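PDB 3BZW: putative lipase from Bacteroides thetaiotaomicron VPI-5482, which probably hydrolyses ester bonds in lipids as a member of the GDSL-like lipase/acylhydrolase (SGNH hydrolase) family, possibly including lysophospholipids. Local coordinates for residues T167-S172 against I214-V219; T220-M225 against Q248-R253. All coordinates share one frame; numbering follows the deposited sequence.

Interaction 1: T167-S172 against I214-V219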
ATOM      1  N   THR A 167     -16.946   4.796 -24.731  1.00  5.75           N
ATOM      2  CA  THR A 167     -15.659   5.422 -24.473  1.00  5.32           C
ATOM      3  C   THR A 167     -14.833   5.470 -25.758  1.00  6.46           C
ATOM      4  O   THR A 167     -14.959   4.606 -26.627  1.00  5.67           O
ATOM      5  CB  THR A 167     -14.850   4.664 -23.390  1.00  3.79           C
ATOM      6  OG1 THR A 167     -14.791   3.269 -23.712  1.00  4.08           O
ATOM      7  CG2 THR A 167     -15.493   4.846 -22.018  1.00  5.89           C
ATOM      8  N   PRO A 168     -13.978   6.493 -25.894  1.00  6.79           N
ATOM      9  CA  PRO A 168     -13.118   6.678 -27.066  1.00  6.74           C
ATOM     10  C   PRO A 168     -12.168   5.494 -27.266  1.00  6.58           C
ATOM     11  O   PRO A 168     -11.765   4.841 -26.299  1.00  6.64           O
ATOM     12  CB  PRO A 168     -12.365   7.966 -26.741  1.00  6.53           C
ATOM     13  CG  PRO A 168     -13.329   8.717 -25.854  1.00  9.00           C
ATOM     14  CD  PRO A 168     -13.846   7.620 -24.956  1.00  7.24           C
ATOM     15  N   LEU A 169     -11.815   5.227 -28.519  1.00  4.75           N
ATOM     16  CA  LEU A 169     -10.915   4.121 -28.851  1.00  5.18           C
ATOM     17  C   LEU A 169      -9.455   4.506 -28.646  1.00  4.36           C
ATOM     18  O   LEU A 169      -9.121   5.688 -28.645  1.00  3.26           O
ATOM     19  CB  LEU A 169     -11.093   3.717 -30.318  1.00  6.43           C
ATOM     20  CG  LEU A 169     -12.500   3.359 -30.795  1.00  8.30           C
ATOM     21  CD1 LEU A 169     -12.478   3.092 -32.295  1.00 10.36           C
ATOM     22  CD2 LEU A 169     -13.000   2.144 -30.031  1.00 11.27           C
ATOM     23  N   HIS A 170      -8.594   3.504 -28.466  1.00  4.40           N
ATOM     24  CA  HIS A 170      -7.167   3.766 -28.328  1.00  4.19           C
ATOM     25  C   HIS A 170      -6.790   4.421 -29.651  1.00  4.71           C
ATOM     26  O   HIS A 170      -7.434   4.178 -30.673  1.00  4.70           O
ATOM     27  CB  HIS A 170      -6.380   2.466 -28.119  1.00  2.54           C
ATOM     28  CG  HIS A 170      -6.310   2.033 -26.686  1.00  2.99           C
ATOM     29  ND1 HIS A 170      -7.367   1.438 -26.033  1.00  4.21           N
ATOM     30  CD2 HIS A 170      -5.325   2.165 -25.764  1.00  2.01           C
ATOM     31  CE1 HIS A 170      -7.039   1.222 -24.771  1.00  2.72           C
ATOM     32  NE2 HIS A 170      -5.806   1.655 -24.581  1.00  4.44           N
ATOM     33  N   ARG A 171      -5.750   5.243 -29.641  1.00  4.51           N
ATOM     34  CA  ARG A 171      -5.371   5.970 -30.844  1.00  4.61           C
ATOM     35  C   ARG A 171      -3.874   6.152 -30.994  1.00  5.09           C
ATOM     36  O   ARG A 171      -3.157   6.269 -30.005  1.00  6.21           O
ATOM     37  CB  ARG A 171      -6.028   7.347 -30.805  1.00  4.39           C
ATOM     38  CG  ARG A 171      -5.804   8.065 -29.478  1.00  6.83           C
ATOM     39  CD  ARG A 171      -6.386   9.464 -29.495  1.00  5.00           C
ATOM     40  NE  ARG A 171      -5.619  10.335 -30.373  1.00  6.20           N
ATOM     41  CZ  ARG A 171      -6.114  11.405 -30.982  1.00  5.94           C
ATOM     42  NH1 ARG A 171      -7.387  11.742 -30.810  1.00  4.36           N
ATOM     43  NH2 ARG A 171      -5.336  12.135 -31.766  1.00  6.21           N
ATOM     44  N   SER A 172      -3.409   6.198 -32.239  1.00  5.82           N
ATOM     45  CA  SER A 172      -1.993   6.398 -32.496  1.00  4.96           C
ATOM     46  C   SER A 172      -1.797   7.640 -33.365  1.00  5.64           C
ATOM     47  O   SER A 172      -2.697   8.475 -33.478  1.00  6.12           O
ATOM     48  CB  SER A 172      -1.375   5.161 -33.154  1.00  6.01           C
ATOM     49  OG  SER A 172       0.036   5.301 -33.242  1.00  6.84           O
ATOM     50  N   ILE A 214     -20.658   1.747 -22.215  1.00  5.27           N
ATOM     51  CA  ILE A 214     -20.017   0.567 -22.772  1.00  6.61           C
ATOM     52  C   ILE A 214     -18.560   0.996 -22.945  1.00  6.83           C
ATOM     53  O   ILE A 214     -18.269   1.947 -23.671  1.00  5.14           O
ATOM     54  CB  ILE A 214     -20.633   0.173 -24.136  1.00  8.95           C
ATOM     55  CG1 ILE A 214     -22.064  -0.332 -23.921  1.00  9.67           C
ATOM     56  CG2 ILE A 214     -19.785  -0.905 -24.813  1.00  8.31           C
ATOM     57  CD1 ILE A 214     -22.757  -0.774 -25.188  1.00 12.89           C
ATOM     58  N   ASP A 215     -17.652   0.315 -22.253  1.00  5.12           N
ATOM     59  CA  ASP A 215     -16.238   0.665 -22.310  1.00  5.78           C
ATOM     60  C   ASP A 215     -15.590   0.170 -23.597  1.00  6.17           C
ATOM     61  O   ASP A 215     -14.756  -0.739 -23.587  1.00  4.50           O
ATOM     62  CB  ASP A 215     -15.516   0.095 -21.085  1.00  6.49           C
ATOM     63  CG  ASP A 215     -14.144   0.717 -20.871  1.00  7.97           C
ATOM     64  OD1 ASP A 215     -13.799   1.682 -21.589  1.00  6.47           O
ATOM     65  OD2 ASP A 215     -13.412   0.245 -19.979  1.00  7.96           O
ATOM     66  N   PHE A 216     -15.992   0.796 -24.697  1.00  5.24           N
ATOM     67  CA  PHE A 216     -15.516   0.486 -26.037  1.00  6.45           C
ATOM     68  C   PHE A 216     -13.990   0.482 -26.106  1.00  5.17           C
ATOM     69  O   PHE A 216     -13.390  -0.344 -26.801  1.00  4.16           O
ATOM     70  CB  PHE A 216     -16.089   1.519 -27.013  1.00  6.68           C
ATOM     71  CG  PHE A 216     -16.665   0.924 -28.267  1.00  8.96           C
ATOM     72  CD1 PHE A 216     -17.424  -0.243 -28.219  1.00  8.96           C
ATOM     73  CD2 PHE A 216     -16.483   1.554 -29.496  1.00  9.57           C
ATOM     74  CE1 PHE A 216     -17.993  -0.773 -29.370  1.00  9.40           C
ATOM     75  CE2 PHE A 216     -17.049   1.031 -30.657  1.00  9.91           C
ATOM     76  CZ  PHE A 216     -17.806  -0.134 -30.593  1.00 10.20           C
ATOM     77  N   ASN A 217     -13.375   1.410 -25.379  1.00  5.10           N
ATOM     78  CA  ASN A 217     -11.922   1.539 -25.328  1.00  3.31           C
ATOM     79  C   ASN A 217     -11.267   0.192 -25.044  1.00  4.31           C
ATOM     80  O   ASN A 217     -10.220  -0.134 -25.610  1.00  4.52           O
ATOM     81  CB  ASN A 217     -11.541   2.546 -24.242  1.00  4.18           C
ATOM     82  CG  ASN A 217     -10.043   2.758 -24.136  1.00  5.30           C
ATOM     83  OD1 ASN A 217      -9.372   2.121 -23.324  1.00  5.24           O
ATOM     84  ND2 ASN A 217      -9.509   3.651 -24.966  1.00  1.94           N
ATOM     85  N   ALA A 218     -11.888  -0.598 -24.177  1.00  2.43           N
ATOM     86  CA  ALA A 218     -11.340  -1.905 -23.844  1.00  4.11           C
ATOM     87  C   ALA A 218     -11.958  -3.073 -24.620  1.00  4.31           C
ATOM     88  O   ALA A 218     -11.232  -3.875 -25.202  1.00  3.75           O
ATOM     89  CB  ALA A 218     -11.477  -2.161 -22.344  1.00  4.15           C
ATOM     90  N   VAL A 219     -13.287  -3.167 -24.640  1.00  5.40           N
ATOM     91  CA  VAL A 219     -13.941  -4.299 -25.297  1.00  4.35           C
ATOM     92  C   VAL A 219     -13.742  -4.517 -26.793  1.00  4.08           C
ATOM     93  O   VAL A 219     -13.867  -5.651 -27.263  1.00  4.42           O
ATOM     94  CB  VAL A 219     -15.456  -4.336 -24.982  1.00  6.03           C
ATOM     95  CG1 VAL A 219     -15.655  -4.505 -23.478  1.00  7.93           C
ATOM     96  CG2 VAL A 219     -16.142  -3.072 -25.480  1.00  4.40           C
TER
HETATM   97  O   HOH W   1      -9.843   0.857 -28.371  1.00  4.15           O

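Interaction 2: T220-M225 against Q248-R253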
ATOM      1  N   THR A 220     -13.427  -3.466 -27.548  1.00  3.14           N
ATOM      2  CA  THR A 220     -13.196  -3.642 -28.985  1.00  4.32           C
ATOM      3  C   THR A 220     -11.900  -4.432 -29.181  1.00  4.04           C
ATOM      4  O   THR A 220     -11.716  -5.111 -30.195  1.00  2.25           O
ATOM      5  CB  THR A 220     -13.046  -2.291 -29.727  1.00  5.11           C
ATOM      6  OG1 THR A 220     -11.928  -1.572 -29.194  1.00  5.49           O
ATOM      7  CG2 THR A 220     -14.305  -1.453 -29.574  1.00  4.82           C
ATOM      8  N   GLY A 221     -11.006  -4.333 -28.202  1.00  4.27           N
ATOM      9  CA  GLY A 221      -9.737  -5.035 -28.277  1.00  4.01           C
ATOM     10  C   GLY A 221      -8.841  -4.474 -29.368  1.00  5.20           C
ATOM     11  O   GLY A 221      -7.905  -5.132 -29.812  1.00  3.94           O
HETATM   12  N   MSE A 222      -9.126  -3.252 -29.800  1.00  4.45           N
HETATM   13  CA  MSE A 222      -8.346  -2.614 -30.859  1.00  5.56           C
HETATM   14  C   MSE A 222      -7.389  -1.546 -30.328  1.00  5.15           C
HETATM   15  O   MSE A 222      -7.824  -0.499 -29.849  1.00  6.38           O
HETATM   16  CB  MSE A 222      -9.295  -1.996 -31.899  1.00  6.45           C
HETATM   17  CG  MSE A 222     -10.034  -3.020 -32.758  1.00  8.45           C
HETATM   18 SE   MSE A 222     -11.606  -2.314 -33.676  1.00 17.93          SE
HETATM   19  CE  MSE A 222     -10.887  -0.601 -34.237  1.00 10.99           C
ATOM     20  N   ASN A 223      -6.087  -1.808 -30.429  1.00  4.81           N
ATOM     21  CA  ASN A 223      -5.072  -0.862 -29.959  1.00  4.05           C
ATOM     22  C   ASN A 223      -4.050  -0.572 -31.057  1.00  4.61           C
ATOM     23  O   ASN A 223      -3.162  -1.387 -31.318  1.00  5.31           O
ATOM     24  CB  ASN A 223      -4.350  -1.438 -28.735  1.00  4.72           C
ATOM     25  CG  ASN A 223      -3.451  -0.424 -28.050  1.00  5.88           C
ATOM     26  OD1 ASN A 223      -3.132   0.629 -28.613  1.00  6.02           O
ATOM     27  ND2 ASN A 223      -3.029  -0.741 -26.831  1.00  5.70           N
ATOM     28  N   PRO A 224      -4.151   0.601 -31.707  1.00  4.20           N
ATOM     29  CA  PRO A 224      -3.211   0.958 -32.773  1.00  5.34           C
ATOM     30  C   PRO A 224      -1.766   1.134 -32.290  1.00  6.71           C
ATOM     31  O   PRO A 224      -0.849   1.269 -33.100  1.00  4.94           O
ATOM     32  CB  PRO A 224      -3.816   2.240 -33.352  1.00  4.71           C
ATOM     33  CG  PRO A 224      -4.453   2.874 -32.155  1.00  4.99           C
ATOM     34  CD  PRO A 224      -5.111   1.693 -31.461  1.00  4.09           C
HETATM   35  N   MSE A 225      -1.565   1.132 -30.973  1.00  6.81           N
HETATM   36  CA  MSE A 225      -0.220   1.265 -30.424  1.00  6.47           C
HETATM   37  C   MSE A 225       0.538  -0.047 -30.616  1.00  6.66           C
HETATM   38  O   MSE A 225       1.752  -0.103 -30.453  1.00  6.64           O
HETATM   39  CB  MSE A 225      -0.272   1.652 -28.941  1.00  7.39           C
HETATM   40  CG  MSE A 225      -0.746   3.076 -28.689  1.00  8.27           C
HETATM   41 SE   MSE A 225       0.309   4.448 -29.596  1.00 17.74          SE
HETATM   42  CE  MSE A 225       1.837   4.469 -28.403  1.00 14.76           C
ATOM     43  N   GLN A 248     -14.126  -0.979 -38.303  1.00  4.33           N
ATOM     44  CA  GLN A 248     -15.524  -0.597 -38.110  1.00  4.01           C
ATOM     45  C   GLN A 248     -16.388  -1.844 -37.926  1.00  4.03           C
ATOM     46  O   GLN A 248     -17.362  -1.829 -37.170  1.00  4.54           O
ATOM     47  CB  GLN A 248     -16.028   0.194 -39.323  1.00  2.30           C
ATOM     48  CG  GLN A 248     -15.467   1.607 -39.456  1.00  1.06           C
ATOM     49  CD  GLN A 248     -16.063   2.583 -38.450  1.00  5.20           C
ATOM     50  OE1 GLN A 248     -17.115   2.329 -37.864  1.00  5.95           O
ATOM     51  NE2 GLN A 248     -15.395   3.716 -38.259  1.00  5.84           N
ATOM     52  N   GLU A 249     -16.031  -2.922 -38.618  1.00  5.08           N
ATOM     53  CA  GLU A 249     -16.792  -4.157 -38.512  1.00  4.43           C
ATOM     54  C   GLU A 249     -16.542  -4.844 -37.168  1.00  4.57           C
ATOM     55  O   GLU A 249     -17.462  -5.407 -36.575  1.00  3.40           O
ATOM     56  CB  GLU A 249     -16.455  -5.094 -39.684  1.00  7.39           C
ATOM     57  CG  GLU A 249     -17.175  -6.437 -39.621  1.00  8.90           C
ATOM     58  CD  GLU A 249     -17.342  -7.098 -40.984  1.00 13.08           C
ATOM     59  OE1 GLU A 249     -16.456  -6.935 -41.850  1.00 11.43           O
ATOM     60  OE2 GLU A 249     -18.362  -7.796 -41.184  1.00 13.39           O
ATOM     61  N   ARG A 250     -15.305  -4.799 -36.679  1.00  4.18           N
ATOM     62  CA  ARG A 250     -15.013  -5.407 -35.384  1.00  3.62           C
ATOM     63  C   ARG A 250     -15.749  -4.590 -34.319  1.00  4.14           C
ATOM     64  O   ARG A 250     -16.303  -5.142 -33.366  1.00  4.26           O
ATOM     65  CB  ARG A 250     -13.500  -5.420 -35.119  1.00  3.37           C
ATOM     66  CG  ARG A 250     -13.128  -5.914 -33.722  1.00  4.00           C
ATOM     67  CD  ARG A 250     -11.727  -6.506 -33.656  1.00  4.60           C
ATOM     68  NE  ARG A 250     -11.410  -6.945 -32.296  1.00  5.31           N
ATOM     69  CZ  ARG A 250     -10.444  -7.804 -31.984  1.00  5.18           C
ATOM     70  NH1 ARG A 250      -9.682  -8.335 -32.935  1.00  1.17           N
ATOM     71  NH2 ARG A 250     -10.247  -8.138 -30.714  1.00  4.66           N
HETATM   72  N   MSE A 251     -15.768  -3.274 -34.501  1.00  4.27           N
HETATM   73  CA  MSE A 251     -16.467  -2.377 -33.577  1.00  7.32           C
HETATM   74  C   MSE A 251     -17.959  -2.710 -33.547  1.00  6.59           C
HETATM   75  O   MSE A 251     -18.558  -2.855 -32.479  1.00  5.96           O
HETATM   76  CB  MSE A 251     -16.296  -0.922 -34.024  1.00  8.30           C
HETATM   77  CG  MSE A 251     -14.934  -0.321 -33.722  1.00 14.62           C
HETATM   78 SE   MSE A 251     -14.605   1.291 -34.758  1.00 27.75          SE
HETATM   79  CE  MSE A 251     -16.168   2.294 -34.236  1.00 21.05           C
ATOM     80  N   ALA A 252     -18.550  -2.827 -34.732  1.00  5.73           N
ATOM     81  CA  ALA A 252     -19.974  -3.130 -34.859  1.00  5.86           C
ATOM     82  C   ALA A 252     -20.325  -4.482 -34.254  1.00  5.48           C
ATOM     83  O   ALA A 252     -21.321  -4.617 -33.537  1.00  6.55           O
ATOM     84  CB  ALA A 252     -20.389  -3.089 -36.333  1.00  5.81           C
ATOM     85  N   ARG A 253     -19.503  -5.488 -34.532  1.00  6.13           N
ATOM     86  CA  ARG A 253     -19.766  -6.818 -33.998  1.00  7.03           C
ATOM     87  C   ARG A 253     -19.650  -6.801 -32.473  1.00  6.49           C
ATOM     88  O   ARG A 253     -20.390  -7.497 -31.770  1.00  5.15           O
ATOM     89  CB  ARG A 253     -18.786  -7.831 -34.588  1.00  9.04           C
ATOM     90  CG  ARG A 253     -19.323  -9.245 -34.576  1.00 13.75           C
ATOM     91  CD  ARG A 253     -20.414  -9.413 -35.617  1.00 15.00           C
ATOM     92  NE  ARG A 253     -21.256 -10.565 -35.316  1.00 18.88           N
ATOM     93  CZ  ARG A 253     -22.259 -10.977 -36.083  1.00 20.47           C
ATOM     94  NH1 ARG A 253     -22.545 -10.334 -37.210  1.00 18.40           N
ATOM     95  NH2 ARG A 253     -22.985 -12.027 -35.717  1.00 19.06           N
TER

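Interaction 1: T167-S172 against I214-V219
Thr167 faces Asp215 and Asn217 where two neighbouring strands of the parallel sheet of this SGNH-hydrolase fold run out: 167-172 follows strand 162-166, while the other segment, 214-219, leads from strand 213-214, the outermost of this chain's sheet, into the short helix 216-219. The backbone pairing of the strands fades here into a weak bond from Thr167 N to Ile214 O. The side chain then takes over. With chi1 at 51°, Thr167 OG1 sits between its own backbone N and carbonyl carbon and reaches the first turn of the helix, where it accepts a nearly straight bond (173°) from Asn217 N at 2.9 Å. The same hydroxyl gives its proton to Asp215 OD1 at 2.8 Å, on that oxygen's anti lone pair, while Asp215 OD2 forms a salt bridge with Lys203 of helix 195-210. A valine in place of Thr167 would probably leave Asn217 N without its acceptor and Asp215 OD1 without this donor, setting the carboxylate freer to turn. Thr167 O, buried against Phe216 CB at 3.3 Å, has no polar partner. One residue on, Pro168 CB points away from 214-219, and its side chain packs on Ile202 of helix 195-210. Leu169 runs side by side with Phe216, its CD2 lying 3.6 Å from Phe216 CD2, and both side chains also touch Met251. At His170 the contact becomes polar again: its ND1 makes a weak, bent bond (132°) to Asn217 O, which lies in the plane of the imidazole at its edge. A water bridges the same two residues, accepting from His170 N at 2.9 Å and donating to Asn217 O at 3.0 Å.

Interaction 2: T220-M225 against Q248-R253
The loop that leaves helix 216-219 packs on the C-terminal helix 245-258 through Thr220, Gly221 and Met222, which meet Arg250 and Met251. Arg250, with CG anti to its backbone N and the chain extended from CG to NE, directs NE at Thr220 O, 2.8 Å away. The donor lies nearly along the C=O axis (172°), yet the oxygen is 30° out of the guanidinium plane. The bond is also bent at the N-H, to 135°. Gly221 O lies over one face of the guanidinium, 3.9 Å from Arg250 NH2. NH1 is bonded to Tyr232 OH of the same chain and NH2 to the backbone O of Lys161 of the second subunit, so the buried charge is held at several points. In this α/β fold of the SGNH family Arg250 thus bonds to both the loop and the second subunit. Gly221 is the first residue after the short helix to leave helical backbone angles, with positive phi; a CB there would collide with Arg250 NH2. Beyond it, the side chains of Met222, a selenomethionine, and Arg250 run antiparallel alongside one another. Met222 SE lies 3.9 Å from Arg250 CG and, at 3.9 Å, also meets CG of selenomethionine Met251, whose side chain crosses it at about a right angle.

Overall arrangement
The two contacts follow each other along the chain, interaction 1 closing at Val219 before interaction 2 opens at Thr220, and their centres are about 8 Å apart on the same side of the molecule's centre. Helix 216-219 and the loop after it form the continuous link: the helix meets the loop that follows strand 162-166, the loop after it meets helix 245-258. Phe216 CZ packs 3.4 Å from Met251 O, and Pro224 CG lies 3.5 Å from Arg171 CA, joining the two contacts directly. A hydrogen bond from Thr220 OG1 to Phe216 O ties them further. Since both also touch the second subunit, this buried region connects the outermost strand of this chain's sheet, C-terminal helix and subunit interface.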